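Long-range contacts in peptide methionine sulfoxide reductase MSRA (Corynebacterium diphtheriae, PDB 4D7L), which reduces methionine-(S)-sulfoxide, free or within proteins, back to methionine, and so probably repairs proteins inactivated by oxidation: residues T56-P61 against Y88-F93; T63-I68 against E118-P123; D35-G40 against T106-T111; T98-Y103 against E206-E211. All blocks are in the same frame, centred on the assembly; numbering follows the deposited sequence.

Three of the four contacts reach the central mixed sheet. Contact 2 pairs its strands 64-69 and 114-121; contact 1 lays the loop before strand 64-69 on strand 86-94, the next neighbour, the centres of the two contacts being about 8 Å apart. Contact 4 includes the short outer strand of the sheet; its centre is about 14 Å from that of contact 1 and about 10 Å from that of contact 3, which lies on the surface, outside the strands. Along the chain, 35-40 and 56-61 come first and 206-211 last, with contacts 1 and 4 in series. Glu118 ties contacts 1 and 2 together, while Leu37 and Gly40 join contact 3 to 4. Contact 4 approaches Cys72, the predicted active-site residue.

Contact 1: T56-P61 against Y88-F93; sequences TLRGQP and YTSVGF. With PGE (triethylene glycol), chain G.
Tyr88 is the tight point of this contact, its ring lying flat against the backbone of the loop 56-61. The Leu57-Arg58 peptide runs over one face, with Arg58 N 3.6 Å above the ring plane and over its centre. At the edge of the same ring, Thr56 O comes to 3.3 Å from Tyr88 CD1, and Thr56 OG1, in the ring plane, to 3.5 Å from CD1; that hydroxyl bonds to Val87 O. Tyr88 CG stands anti to its backbone N (chi1 175°), which sends the ring out from strand 86-94 to meet the loop. Arg58 CB adds a contact of 3.8 Å to Tyr88 CE2. Its chain then bends at chi3 (51°) and brings the guanidinium to Tyr88 OH, almost perpendicular to the ring. Ser90 OG lies in the guanidinium plane, 3.9 Å from Arg58 NH2.

The other side is loose. Leu57 is exposed, with CD2 only loosely near Tyr88 CE1 (4.4 Å). Gln60 N donates to O2 of a triethylene glycol at 3.2 Å, but the glycol, probably from the crystallisation liquor, is doubtfully placed.

Glu118 supplies the charge partner, its OE2 in a salt bridge with Arg58 NE and its OE1 bonded to Ser90 OG, so the loop is held by ring packing on the strand and by an ion pair reaching the strand beyond it.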
loop_
_atom_site.group_PDB
_atom_site.type_symbol
_atom_site.label_atom_id
_atom_site.label_comp_id
_atom_site.label_asym_id
_atom_site.label_seq_id
_atom_site.Cartn_x
_atom_site.Cartn_y
_atom_site.Cartn_z
ATOM N N THR A 56 12.659 -14.081 -0.356
ATOM C CA THR A 56 11.662 -14.781 0.461
ATOM C C THR A 56 10.294 -14.906 -0.210
ATOM O O THR A 56 10.030 -14.262 -1.236
ATOM C CB THR A 56 11.485 -14.057 1.816
ATOM O OG1 THR A 56 11.258 -12.663 1.572
ATOM C CG2 THR A 56 12.756 -14.211 2.663
ATOM N N LEU A 57 9.423 -15.735 0.373
ATOM C CA LEU A 57 7.985 -15.702 0.049
ATOM C C LEU A 57 7.201 -15.468 1.321
ATOM O O LEU A 57 7.783 -15.542 2.377
ATOM C CB LEU A 57 7.528 -17.001 -0.603
ATOM C CG LEU A 57 8.008 -17.252 -2.024
ATOM C CD1 LEU A 57 7.770 -18.712 -2.413
ATOM C CD2 LEU A 57 7.313 -16.283 -2.985
ATOM N N ARG A 58 5.894 -15.211 1.257
ATOM C CA ARG A 58 5.159 -14.924 2.497
ATOM C C ARG A 58 5.002 -16.205 3.315
ATOM O O ARG A 58 5.258 -17.301 2.821
ATOM C CB ARG A 58 3.780 -14.308 2.208
ATOM C CG ARG A 58 2.686 -15.318 1.804
ATOM C CD ARG A 58 1.330 -14.643 1.632
ATOM N NE ARG A 58 1.403 -13.464 0.759
ATOM C CZ ARG A 58 1.174 -13.489 -0.550
ATOM N NH1 ARG A 58 0.827 -14.630 -1.140
ATOM N NH2 ARG A 58 1.269 -12.374 -1.263
ATOM N N GLY A 59 4.643 -16.066 4.584
ATOM C CA GLY A 59 4.295 -17.223 5.393
ATOM C C GLY A 59 5.352 -17.814 6.304
ATOM O O GLY A 59 5.241 -18.970 6.699
ATOM N N GLN A 60 6.322 -17.006 6.719
ATOM C CA GLN A 60 7.358 -17.490 7.622
ATOM C C GLN A 60 6.764 -17.475 9.004
ATOM O O GLN A 60 6.132 -16.491 9.389
ATOM C CB GLN A 60 8.620 -16.623 7.610
ATOM C CG GLN A 60 9.570 -16.896 8.792
ATOM C CD GLN A 60 10.634 -15.810 9.009
ATOM O OE1 GLN A 60 11.299 -15.377 8.059
ATOM N NE2 GLN A 60 10.788 -15.359 10.248
ATOM N N PRO A 61 6.903 -18.592 9.730
ATOM C CA PRO A 61 6.390 -18.707 11.095
ATOM C C PRO A 61 6.942 -17.576 11.942
ATOM O O PRO A 61 8.068 -17.161 11.701
ATOM C CB PRO A 61 6.946 -20.053 11.571
ATOM C CG PRO A 61 7.175 -20.818 10.326
ATOM C CD PRO A 61 7.612 -19.810 9.306
ATOM N N TYR A 88 9.602 -9.863 4.045
ATOM C CA TYR A 88 9.001 -10.073 2.723
ATOM C C TYR A 88 8.088 -8.893 2.413
ATOM O O TYR A 88 7.453 -8.341 3.323
ATOM C CB TYR A 88 8.200 -11.384 2.675
ATOM C CG TYR A 88 7.434 -11.623 1.378
ATOM C CD1 TYR A 88 8.081 -12.118 0.249
ATOM C CD2 TYR A 88 6.063 -11.348 1.285
ATOM C CE1 TYR A 88 7.381 -12.344 -0.950
ATOM C CE2 TYR A 88 5.352 -11.563 0.096
ATOM C CZ TYR A 88 6.016 -12.075 -1.012
ATOM O OH TYR A 88 5.337 -12.295 -2.200
ATOM N N THR A 89 8.022 -8.503 1.144
ATOM C CA THR A 89 7.006 -7.549 0.695
ATOM C C THR A 89 6.399 -7.988 -0.644
ATOM O O THR A 89 6.996 -8.782 -1.377
ATOM C CB THR A 89 7.563 -6.113 0.498
ATOM O OG1 THR A 89 8.518 -6.118 -0.572
ATOM C CG2 THR A 89 8.204 -5.572 1.783
ATOM N N SER A 90 5.215 -7.478 -0.953
ATOM C CA SER A 90 4.673 -7.568 -2.316
ATOM C C SER A 90 3.810 -6.339 -2.553
ATOM O O SER A 90 3.531 -5.592 -1.612
ATOM C CB SER A 90 3.861 -8.861 -2.530
ATOM O OG SER A 90 2.609 -8.806 -1.852
ATOM N N VAL A 91 3.418 -6.122 -3.802
ATOM C CA VAL A 91 2.498 -5.048 -4.125
ATOM C C VAL A 91 1.234 -5.576 -4.764
ATOM O O VAL A 91 1.198 -6.653 -5.400
ATOM C CB VAL A 91 3.128 -3.992 -5.068
ATOM C CG1 VAL A 91 4.256 -3.259 -4.333
ATOM C CG2 VAL A 91 3.636 -4.633 -6.368
ATOM N N GLY A 92 0.167 -4.822 -4.578
ATOM C CA GLY A 92 -1.103 -5.285 -5.079
ATOM C C GLY A 92 -2.189 -4.329 -4.650
ATOM O O GLY A 92 -1.954 -3.131 -4.460
ATOM N N PHE A 93 -3.376 -4.892 -4.455
ATOM C CA PHE A 93 -4.607 -4.109 -4.378
ATOM C C PHE A 93 -5.496 -4.573 -3.237
ATOM O O PHE A 93 -5.716 -5.778 -3.053
ATOM C CB PHE A 93 -5.378 -4.235 -5.701
ATOM C CG PHE A 93 -4.489 -4.138 -6.919
ATOM C CD1 PHE A 93 -3.854 -2.939 -7.227
ATOM C CD2 PHE A 93 -4.288 -5.236 -7.743
ATOM C CE1 PHE A 93 -3.013 -2.837 -8.344
ATOM C CE2 PHE A 93 -3.454 -5.146 -8.863
ATOM C CZ PHE A 93 -2.822 -3.937 -9.161
HETATM C C1 PGE G . 10.109 -14.334 5.315
HETATM O O1 PGE G . 11.012 -15.342 5.724
HETATM C C2 PGE G . 8.927 -15.085 4.780
HETATM O O2 PGE G . 7.658 -14.591 5.177
#

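Contact 2: T63-I68 against E118-P123; sequences TETIYI and EVVYDP. With PGE (triethylene glycol), chain K.
An antiparallel ladder in the central sheet joins strand 64-69 to strand 114-121. Glu64 with Tyr121 and Ile66 with Val119 are hydrogen-bonded pairs, each closed by two N-H···O bonds; Glu64 N meets Tyr121 O at 2.9 Å and Val119 N meets Ile66 O at 2.8 Å. Thr65 with Val120, between them, and Tyr67 with Glu118, beyond Ile66, are non-hydrogen-bonded pairs.

On the face of Glu64, Ile66, Val119 and Tyr121, a chi1 of 63° swings the Tyr121 ring across Glu64, whose CB sits over one ring face, 3.4 Å from Tyr121 CZ. The Glu64 carboxylate stands nearly upright to that ring (85°); OE1 comes to 2.6 Å from Tyr121 OH, at best a weak bond. Ile66 CG2 packs on Val119 CB at 3.9 Å, and helix 128-137 covers this face through Phe128 and Val132.

On the other face Glu118 lies alongside Tyr67, carboxylate and ring planes only 11° apart. Glu118 OE2 accepts from two waters, one bound to Thr65 OG1 and one, at 2.6 Å, to Tyr67 OH; its OE1 is taken by Ser90. This is an inner antiparallel pair of a mixed sheet with a helix packed on it, as in an alpha+beta fold.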
loop_
_atom_site.group_PDB
_atom_site.type_symbol
_atom_site.label_atom_id
_atom_site.label_comp_id
_atom_site.label_asym_id
_atom_site.label_seq_id
_atom_site.Cartn_x
_atom_site.Cartn_y
_atom_site.Cartn_z
ATOM N N THR A 63 6.170 -14.416 11.903
ATOM C CA THR A 63 6.029 -13.088 11.342
ATOM C C THR A 63 4.612 -12.497 11.520
ATOM O O THR A 63 3.651 -13.214 11.803
ATOM C CB THR A 63 6.403 -13.096 9.844
ATOM O OG1 THR A 63 5.554 -14.002 9.132
ATOM C CG2 THR A 63 7.851 -13.519 9.672
ATOM N N GLU A 64 4.500 -11.183 11.341
ATOM C CA GLU A 64 3.218 -10.494 11.302
ATOM C C GLU A 64 3.117 -9.797 9.950
ATOM O O GLU A 64 4.137 -9.636 9.265
ATOM C CB GLU A 64 3.100 -9.507 12.466
ATOM C CG GLU A 64 3.048 -10.204 13.854
ATOM C CD GLU A 64 3.090 -9.234 15.066
ATOM O OE1 GLU A 64 3.167 -7.989 14.882
ATOM O OE2 GLU A 64 3.055 -9.730 16.222
ATOM N N THR A 65 1.904 -9.387 9.572
ATOM C CA THR A 65 1.676 -8.685 8.311
ATOM C C THR A 65 0.903 -7.391 8.544
ATOM O O THR A 65 -0.050 -7.364 9.337
ATOM C CB THR A 65 0.889 -9.555 7.313
ATOM O OG1 THR A 65 1.589 -10.783 7.087
ATOM C CG2 THR A 65 0.711 -8.809 5.972
ATOM N N ILE A 66 1.338 -6.318 7.882
ATOM C CA ILE A 66 0.550 -5.089 7.797
ATOM C C ILE A 66 0.467 -4.649 6.330
ATOM O O ILE A 66 1.400 -4.864 5.547
ATOM C CB ILE A 66 1.145 -3.968 8.698
ATOM C CG1 ILE A 66 0.219 -2.740 8.770
ATOM C CG2 ILE A 66 2.603 -3.616 8.290
ATOM C CD1 ILE A 66 0.792 -1.614 9.682
ATOM N N TYR A 67 -0.669 -4.070 5.951
ATOM C CA TYR A 67 -0.903 -3.636 4.580
ATOM C C TYR A 67 -0.914 -2.119 4.519
ATOM O O TYR A 67 -1.699 -1.474 5.209
ATOM C CB TYR A 67 -2.236 -4.195 4.051
ATOM C CG TYR A 67 -2.255 -5.699 4.010
ATOM C CD1 TYR A 67 -2.664 -6.429 5.119
ATOM C CD2 TYR A 67 -1.819 -6.396 2.881
ATOM C CE1 TYR A 67 -2.670 -7.822 5.108
ATOM C CE2 TYR A 67 -1.825 -7.795 2.860
ATOM C CZ TYR A 67 -2.253 -8.493 3.980
ATOM O OH TYR A 67 -2.260 -9.859 3.980
ATOM N N ILE A 68 -0.051 -1.551 3.687
ATOM C CA ILE A 68 0.182 -0.112 3.709
ATOM C C ILE A 68 -0.109 0.533 2.377
ATOM O O ILE A 68 0.415 0.090 1.340
ATOM C CB ILE A 68 1.653 0.187 4.083
ATOM C CG1 ILE A 68 1.976 -0.407 5.456
ATOM C CG2 ILE A 68 1.943 1.700 4.044
ATOM C CD1 ILE A 68 1.163 0.194 6.550
ATOM N N GLU A 118 2.051 -5.098 0.802
ATOM C CA GLU A 118 2.008 -6.142 1.816
ATOM C C GLU A 118 3.372 -6.151 2.507
ATOM O O GLU A 118 4.385 -6.367 1.856
ATOM C CB GLU A 118 1.727 -7.499 1.176
ATOM C CG GLU A 118 1.856 -8.685 2.159
ATOM C CD GLU A 118 1.796 -10.042 1.476
ATOM O OE1 GLU A 118 2.162 -10.151 0.279
ATOM O OE2 GLU A 118 1.390 -11.012 2.150
ATOM N N VAL A 119 3.397 -5.870 3.804
ATOM C CA VAL A 119 4.642 -5.830 4.559
ATOM C C VAL A 119 4.650 -6.953 5.594
ATOM O O VAL A 119 3.879 -6.938 6.555
ATOM C CB VAL A 119 4.821 -4.483 5.262
ATOM C CG1 VAL A 119 6.167 -4.435 5.991
ATOM C CG2 VAL A 119 4.724 -3.364 4.254
ATOM N N VAL A 120 5.500 -7.936 5.377
ATOM C CA VAL A 120 5.631 -9.021 6.327
ATOM C C VAL A 120 6.868 -8.781 7.174
ATOM O O VAL A 120 7.954 -8.611 6.635
ATOM C CB VAL A 120 5.745 -10.363 5.623
ATOM C CG1 VAL A 120 5.837 -11.485 6.642
ATOM C CG2 VAL A 120 4.535 -10.566 4.694
ATOM N N TYR A 121 6.725 -8.791 8.497
ATOM C CA TYR A 121 7.854 -8.380 9.332
ATOM C C TYR A 121 8.055 -9.283 10.538
ATOM O O TYR A 121 7.140 -9.973 10.977
ATOM C CB TYR A 121 7.675 -6.922 9.791
ATOM C CG TYR A 121 6.455 -6.712 10.668
ATOM C CD1 TYR A 121 5.191 -6.550 10.103
ATOM C CD2 TYR A 121 6.563 -6.687 12.055
ATOM C CE1 TYR A 121 4.070 -6.361 10.891
ATOM C CE2 TYR A 121 5.442 -6.508 12.856
ATOM C CZ TYR A 121 4.203 -6.340 12.267
ATOM O OH TYR A 121 3.094 -6.175 13.062
ATOM N N ASP A 122 9.284 -9.262 11.050
ATOM C CA ASP A 122 9.664 -9.957 12.267
ATOM C C ASP A 122 9.440 -9.007 13.438
ATOM O O ASP A 122 10.182 -8.032 13.591
ATOM C CB ASP A 122 11.142 -10.377 12.207
ATOM C CG ASP A 122 11.608 -11.125 13.468
ATOM O OD1 ASP A 122 10.902 -11.112 14.510
ATOM O OD2 ASP A 122 12.716 -11.695 13.418
ATOM N N PRO A 123 8.431 -9.291 14.274
ATOM C CA PRO A 123 8.070 -8.360 15.350
ATOM C C PRO A 123 9.123 -8.282 16.445
ATOM O O PRO A 123 9.041 -7.394 17.286
ATOM C CB PRO A 123 6.745 -8.932 15.887
ATOM C CG PRO A 123 6.782 -10.352 15.533
ATOM C CD PRO A 123 7.541 -10.462 14.233
HETATM C C1 PGE K . 0.786 -13.425 9.239
HETATM O O1 PGE K . 2.061 -12.931 8.865
HETATM C C2 PGE K . -0.164 -12.257 9.432
HETATM O O2 PGE K . -1.511 -12.685 9.389
HETATM O O HOH W 1 1.173 -12.181 4.729
HETATM O O HOH W 2 -1.430 -11.360 1.991
#

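Contact 3: D35-G40 against T106-T111; sequences DALKGG and TCTGRT
Over one face of the Arg110 guanidinium sits Leu37 CD2, 3.9 Å above the plane and offset toward the rim; at its base, Arg110 NE donates to a water at 2.9 Å, and the water in turn donates to Asp35 O. The bend of the arginine at chi3 (57°) turns the group back over the leucine, and the two side chains cross at about a right angle. Arg110 belongs to the turn that follows helix 103-107. Here Gly109 is the first residue to leave helical angles, with positive phi and its N bonded to Thr106 O, and Thr108 forms an ST turn, its OG1 accepting from Arg110 N at 3.0 Å. The same hydroxyl also bonds to Glu105 O, so it is gripped from the helix side as well.

Leu37 packs against this turn. Its CG lies against Arg110 CB at 3.8 Å, while CD1 reaches Thr108 OG1 at 3.6 Å and, further in, the methyl CG2 of the buried Thr111 at 4.2 Å. One isobutyl group therefore meets three residues of the turn: the two methyls part, CD1 to the threonines and CD2 to the guanidinium.

Surface packing of this kind joins the long loop before strand 64-69 to the helix end; Leu37 O continues the link by accepting from Thr98 OG1. Between the backbones there is a single direct bond, Leu37 N to Arg110 O at 3.0 Å, nearly straight at the hydrogen (165°), although the donor is tilted 26° out of the carbonyl plane.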
loop_
_atom_site.group_PDB
_atom_site.type_symbol
_atom_site.label_atom_id
_atom_site.label_comp_id
_atom_site.label_asym_id
_atom_site.label_seq_id
_atom_site.Cartn_x
_atom_site.Cartn_y
_atom_site.Cartn_z
ATOM N N ASP A 35 -21.717 -0.922 -9.543
ATOM C CA ASP A 35 -21.144 -0.439 -10.800
ATOM C C ASP A 35 -19.668 -0.819 -10.970
ATOM O O ASP A 35 -19.066 -0.509 -11.990
ATOM C CB ASP A 35 -21.247 1.078 -10.890
ATOM C CG ASP A 35 -22.675 1.571 -10.875
ATOM O OD1 ASP A 35 -23.554 0.850 -11.386
ATOM O OD2 ASP A 35 -22.907 2.682 -10.352
ATOM N N ALA A 36 -19.079 -1.476 -9.978
ATOM C CA ALA A 36 -17.650 -1.752 -10.024
ATOM C C ALA A 36 -17.330 -2.854 -11.034
ATOM O O ALA A 36 -18.210 -3.617 -11.417
ATOM C CB ALA A 36 -17.147 -2.123 -8.642
ATOM N N LEU A 37 -16.079 -2.915 -11.490
ATOM C CA LEU A 37 -15.655 -3.979 -12.410
ATOM C C LEU A 37 -15.836 -5.350 -11.766
ATOM O O LEU A 37 -15.616 -5.520 -10.560
ATOM C CB LEU A 37 -14.186 -3.777 -12.828
ATOM C CG LEU A 37 -13.974 -2.574 -13.749
ATOM C CD1 LEU A 37 -12.494 -2.231 -13.901
ATOM C CD2 LEU A 37 -14.594 -2.851 -15.137
ATOM N N LYS A 38 -16.206 -6.338 -12.568
ATOM C CA LYS A 38 -16.509 -7.658 -12.014
ATOM C C LYS A 38 -15.261 -8.449 -11.643
ATOM O O LYS A 38 -15.323 -9.313 -10.778
ATOM C CB LYS A 38 -17.367 -8.473 -12.992
ATOM C CG LYS A 38 -18.745 -7.868 -13.186
ATOM C CD LYS A 38 -19.411 -7.543 -11.853
ATOM N N GLY A 39 -14.139 -8.150 -12.286
ATOM C CA GLY A 39 -12.898 -8.856 -11.994
ATOM C C GLY A 39 -12.947 -10.324 -12.395
ATOM O O GLY A 39 -13.520 -10.667 -13.421
ATOM N N GLY A 40 -12.349 -11.206 -11.600
ATOM C CA GLY A 40 -12.370 -12.608 -11.971
ATOM C C GLY A 40 -12.142 -13.479 -10.764
ATOM O O GLY A 40 -11.746 -12.988 -9.704
ATOM N N THR A 106 -7.435 -1.723 -12.173
ATOM C CA THR A 106 -7.353 -0.871 -10.998
ATOM C C THR A 106 -7.120 0.592 -11.403
ATOM O O THR A 106 -7.714 1.500 -10.814
ATOM C CB THR A 106 -6.236 -1.345 -10.044
ATOM O OG1 THR A 106 -6.540 -2.673 -9.595
ATOM C CG2 THR A 106 -6.098 -0.414 -8.850
ATOM N N CYS A 107 -6.300 0.813 -12.430
ATOM C CA CYS A 107 -5.987 2.176 -12.875
ATOM C C CYS A 107 -7.201 2.909 -13.435
ATOM O O CYS A 107 -7.161 4.138 -13.547
ATOM C CB CYS A 107 -4.870 2.176 -13.927
ATOM S SG CYS A 107 -3.295 1.586 -13.270
ATOM N N THR A 108 -8.279 2.194 -13.777
ATOM C CA THR A 108 -9.510 2.878 -14.227
ATOM C C THR A 108 -10.260 3.592 -13.104
ATOM O O THR A 108 -11.191 4.378 -13.359
ATOM C CB THR A 108 -10.527 1.913 -14.871
ATOM O OG1 THR A 108 -11.044 1.043 -13.861
ATOM C CG2 THR A 108 -9.874 1.089 -15.996
ATOM N N GLY A 109 -9.916 3.258 -11.866
ATOM C CA GLY A 109 -10.635 3.764 -10.705
ATOM C C GLY A 109 -11.913 2.983 -10.413
ATOM O O GLY A 109 -12.591 3.264 -9.439
ATOM N N ARG A 110 -12.245 1.988 -11.236
ATOM C CA ARG A 110 -13.562 1.329 -11.096
ATOM C C ARG A 110 -13.541 0.047 -10.262
ATOM O O ARG A 110 -14.488 -0.725 -10.293
ATOM C CB ARG A 110 -14.129 1.052 -12.486
ATOM C CG ARG A 110 -14.344 2.363 -13.243
ATOM C CD ARG A 110 -14.627 2.137 -14.721
ATOM N NE ARG A 110 -15.776 1.272 -14.935
ATOM C CZ ARG A 110 -16.121 0.783 -16.125
ATOM N NH1 ARG A 110 -15.400 1.074 -17.204
ATOM N NH2 ARG A 110 -17.181 -0.007 -16.234
ATOM N N THR A 111 -12.480 -0.151 -9.481
ATOM C CA THR A 111 -12.415 -1.287 -8.569
ATOM C C THR A 111 -12.544 -0.862 -7.115
ATOM O O THR A 111 -12.750 -1.703 -6.255
ATOM C CB THR A 111 -11.074 -2.062 -8.671
ATOM O OG1 THR A 111 -10.026 -1.268 -8.088
ATOM C CG2 THR A 111 -10.719 -2.447 -10.139
HETATM O O HOH W 3 -17.717 1.806 -12.812
#

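Contact 4: T98-Y103 against E206-E211; sequences TPNPTY and EYYMAE. With CAC (cacodylate ion), chain D.
Tyr103 N, at the start of helix 103-107, donates to the Glu211 carboxylate: to OE2 at 3.1 Å, nearly straight (164°) and on its syn lone pair, and more weakly to OE1 at 3.3 Å. Glu211 gets there by bending at chi2 (85°), which lays both oxygens against the helix start; OE1 also touches Tyr103 CB, and OE2 touches Thr102 CB. A negative group at a helix N-terminus should sit comfortably with the helix dipole. At the far end of Tyr103, the hydroxyl donates to O1 of a cacodylate ion, probably from the crystallisation liquor, at 2.6 Å, in the ring plane; Tyr155 OH holds the same ion. The Tyr103 side chain comes within about 7 Å of that of Cys72, the predicted active-site residue, here in a disulfide with Cys226.

Thr102 is the N-cap of this helix: its side chain caps a backbone N of the first turn, and Glu105 OE1 in turn accepts from Thr102 N. One residue earlier, a water gives its two hydrogens to Pro101 O at 2.7 Å and Met209 O at 2.9 Å, bridging the loop to strand 208-209, the edge strand that pairs with 86-94.

Packing then centres on Tyr208. Asn100 N lies 3.3 Å above the middle of its ring, with the Pro99 carbonyl carbon over the rim of the same face. Asn100 OD1 approaches Tyr208 CD1 at 3.2 Å, amide and ring planes 68° apart, while Asn100 ND2 is held by Gly40 O. Pro101 CD rests near Tyr208 CD2, and Pro99 CB touches the phenol oxygen.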
loop_
_atom_site.group_PDB
_atom_site.type_symbol
_atom_site.label_atom_id
_atom_site.label_comp_id
_atom_site.label_asym_id
_atom_site.label_seq_id
_atom_site.Cartn_x
_atom_site.Cartn_y
_atom_site.Cartn_z
ATOM N N THR A 98 -13.578 -5.158 -6.328
ATOM C CA THR A 98 -13.349 -6.062 -7.477
ATOM C C THR A 98 -12.428 -7.227 -7.103
ATOM O O THR A 98 -11.325 -6.984 -6.616
ATOM C CB THR A 98 -12.707 -5.321 -8.653
ATOM O OG1 THR A 98 -13.561 -4.245 -9.077
ATOM C CG2 THR A 98 -12.464 -6.289 -9.812
ATOM N N PRO A 99 -12.865 -8.479 -7.316
ATOM C CA PRO A 99 -11.953 -9.596 -7.003
ATOM C C PRO A 99 -10.868 -9.793 -8.080
ATOM O O PRO A 99 -11.167 -9.702 -9.277
ATOM C CB PRO A 99 -12.886 -10.814 -6.941
ATOM C CG PRO A 99 -14.006 -10.458 -7.844
ATOM C CD PRO A 99 -14.209 -8.961 -7.692
ATOM N N ASN A 100 -9.639 -10.066 -7.642
ATOM C CA ASN A 100 -8.509 -10.287 -8.538
ATOM C C ASN A 100 -8.420 -9.341 -9.730
ATOM O O ASN A 100 -8.429 -9.794 -10.879
ATOM C CB ASN A 100 -8.553 -11.724 -9.050
ATOM C CG ASN A 100 -8.512 -12.716 -7.922
ATOM O OD1 ASN A 100 -7.506 -12.803 -7.207
ATOM N ND2 ASN A 100 -9.604 -13.473 -7.743
ATOM N N PRO A 101 -8.329 -8.031 -9.461
ATOM C CA PRO A 101 -8.216 -7.065 -10.558
ATOM C C PRO A 101 -6.832 -7.112 -11.215
ATOM O O PRO A 101 -5.858 -7.408 -10.538
ATOM C CB PRO A 101 -8.420 -5.722 -9.855
ATOM C CG PRO A 101 -7.812 -5.940 -8.469
ATOM C CD PRO A 101 -8.234 -7.382 -8.132
ATOM N N THR A 102 -6.765 -6.862 -12.516
ATOM C CA THR A 102 -5.489 -6.569 -13.159
ATOM C C THR A 102 -5.087 -5.144 -12.815
ATOM O O THR A 102 -5.914 -4.346 -12.385
ATOM C CB THR A 102 -5.564 -6.684 -14.676
ATOM O OG1 THR A 102 -6.472 -5.689 -15.170
ATOM C CG2 THR A 102 -6.063 -8.070 -15.098
ATOM N N TYR A 103 -3.819 -4.820 -13.019
ATOM C CA TYR A 103 -3.356 -3.462 -12.815
ATOM C C TYR A 103 -4.133 -2.488 -13.700
ATOM O O TYR A 103 -4.575 -1.409 -13.262
ATOM C CB TYR A 103 -1.856 -3.385 -13.110
ATOM C CG TYR A 103 -1.278 -1.993 -12.986
ATOM C CD1 TYR A 103 -1.213 -1.356 -11.746
ATOM C CD2 TYR A 103 -0.752 -1.340 -14.098
ATOM C CE1 TYR A 103 -0.641 -0.077 -11.618
ATOM C CE2 TYR A 103 -0.190 -0.076 -13.982
ATOM C CZ TYR A 103 -0.139 0.545 -12.738
ATOM O OH TYR A 103 0.422 1.798 -12.617
ATOM N N GLU A 206 -10.028 -9.029 1.119
ATOM C CA GLU A 206 -8.789 -9.740 0.738
ATOM C C GLU A 206 -7.835 -8.788 0.090
ATOM O O GLU A 206 -8.238 -7.731 -0.405
ATOM C CB GLU A 206 -9.045 -10.877 -0.281
ATOM C CG GLU A 206 -10.008 -11.939 0.133
ATOM C CD GLU A 206 -10.203 -12.971 -0.963
ATOM O OE1 GLU A 206 -9.251 -13.213 -1.734
ATOM O OE2 GLU A 206 -11.316 -13.521 -1.072
ATOM N N TYR A 207 -6.574 -9.203 0.044
ATOM C CA TYR A 207 -5.539 -8.506 -0.706
ATOM C C TYR A 207 -5.223 -9.300 -1.965
ATOM O O TYR A 207 -5.141 -10.528 -1.916
ATOM C CB TYR A 207 -4.287 -8.349 0.168
ATOM C CG TYR A 207 -2.998 -8.003 -0.539
ATOM C CD1 TYR A 207 -2.735 -6.690 -0.924
ATOM C CD2 TYR A 207 -1.999 -8.976 -0.744
ATOM C CE1 TYR A 207 -1.531 -6.341 -1.540
ATOM C CE2 TYR A 207 -0.777 -8.633 -1.371
ATOM C CZ TYR A 207 -0.557 -7.320 -1.746
ATOM O OH TYR A 207 0.634 -6.968 -2.340
ATOM N N TYR A 208 -5.037 -8.598 -3.082
ATOM C CA TYR A 208 -4.779 -9.242 -4.370
ATOM C C TYR A 208 -3.439 -8.796 -4.913
ATOM O O TYR A 208 -3.216 -7.601 -5.078
ATOM C CB TYR A 208 -5.887 -8.883 -5.386
ATOM C CG TYR A 208 -7.265 -9.249 -4.904
ATOM C CD1 TYR A 208 -7.681 -10.590 -4.896
ATOM C CD2 TYR A 208 -8.154 -8.269 -4.455
ATOM C CE1 TYR A 208 -8.958 -10.952 -4.462
ATOM C CE2 TYR A 208 -9.434 -8.629 -4.007
ATOM C CZ TYR A 208 -9.825 -9.959 -4.018
ATOM O OH TYR A 208 -11.097 -10.301 -3.593
ATOM N N MET A 209 -2.550 -9.742 -5.189
ATOM C CA MET A 209 -1.240 -9.374 -5.716
ATOM C C MET A 209 -1.333 -8.833 -7.121
ATOM O O MET A 209 -2.074 -9.370 -7.937
ATOM C CB MET A 209 -0.285 -10.570 -5.721
ATOM C CG MET A 209 0.101 -11.107 -4.373
ATOM S SD MET A 209 1.377 -12.390 -4.582
ATOM C CE MET A 209 2.837 -11.427 -4.913
ATOM N N ALA A 210 -0.533 -7.802 -7.411
ATOM C CA ALA A 210 -0.376 -7.299 -8.768
ATOM C C ALA A 210 0.454 -8.276 -9.610
ATOM O O ALA A 210 1.109 -9.162 -9.061
ATOM C CB ALA A 210 0.282 -5.911 -8.739
ATOM N N GLU A 211 0.446 -8.081 -10.930
ATOM C CA GLU A 211 1.237 -8.868 -11.862
ATOM C C GLU A 211 2.706 -8.957 -11.450
ATOM O O GLU A 211 3.222 -8.075 -10.775
ATOM C CB GLU A 211 1.154 -8.249 -13.275
ATOM C CG GLU A 211 -0.231 -8.411 -13.954
ATOM C CD GLU A 211 -1.250 -7.317 -13.566
ATOM O OE1 GLU A 211 -1.040 -6.576 -12.577
ATOM O OE2 GLU A 211 -2.272 -7.208 -14.268
HETATM AS AS CAC D . 1.903 3.539 -10.314
HETATM O O1 CAC D . 0.190 3.293 -10.496
HETATM O O2 CAC D . 2.186 4.955 -9.343
HETATM C C1 CAC D . 2.719 3.785 -12.081
HETATM C C2 CAC D . 2.699 1.974 -9.437
HETATM O O HOH W 4 -4.914 -8.921 -8.509
#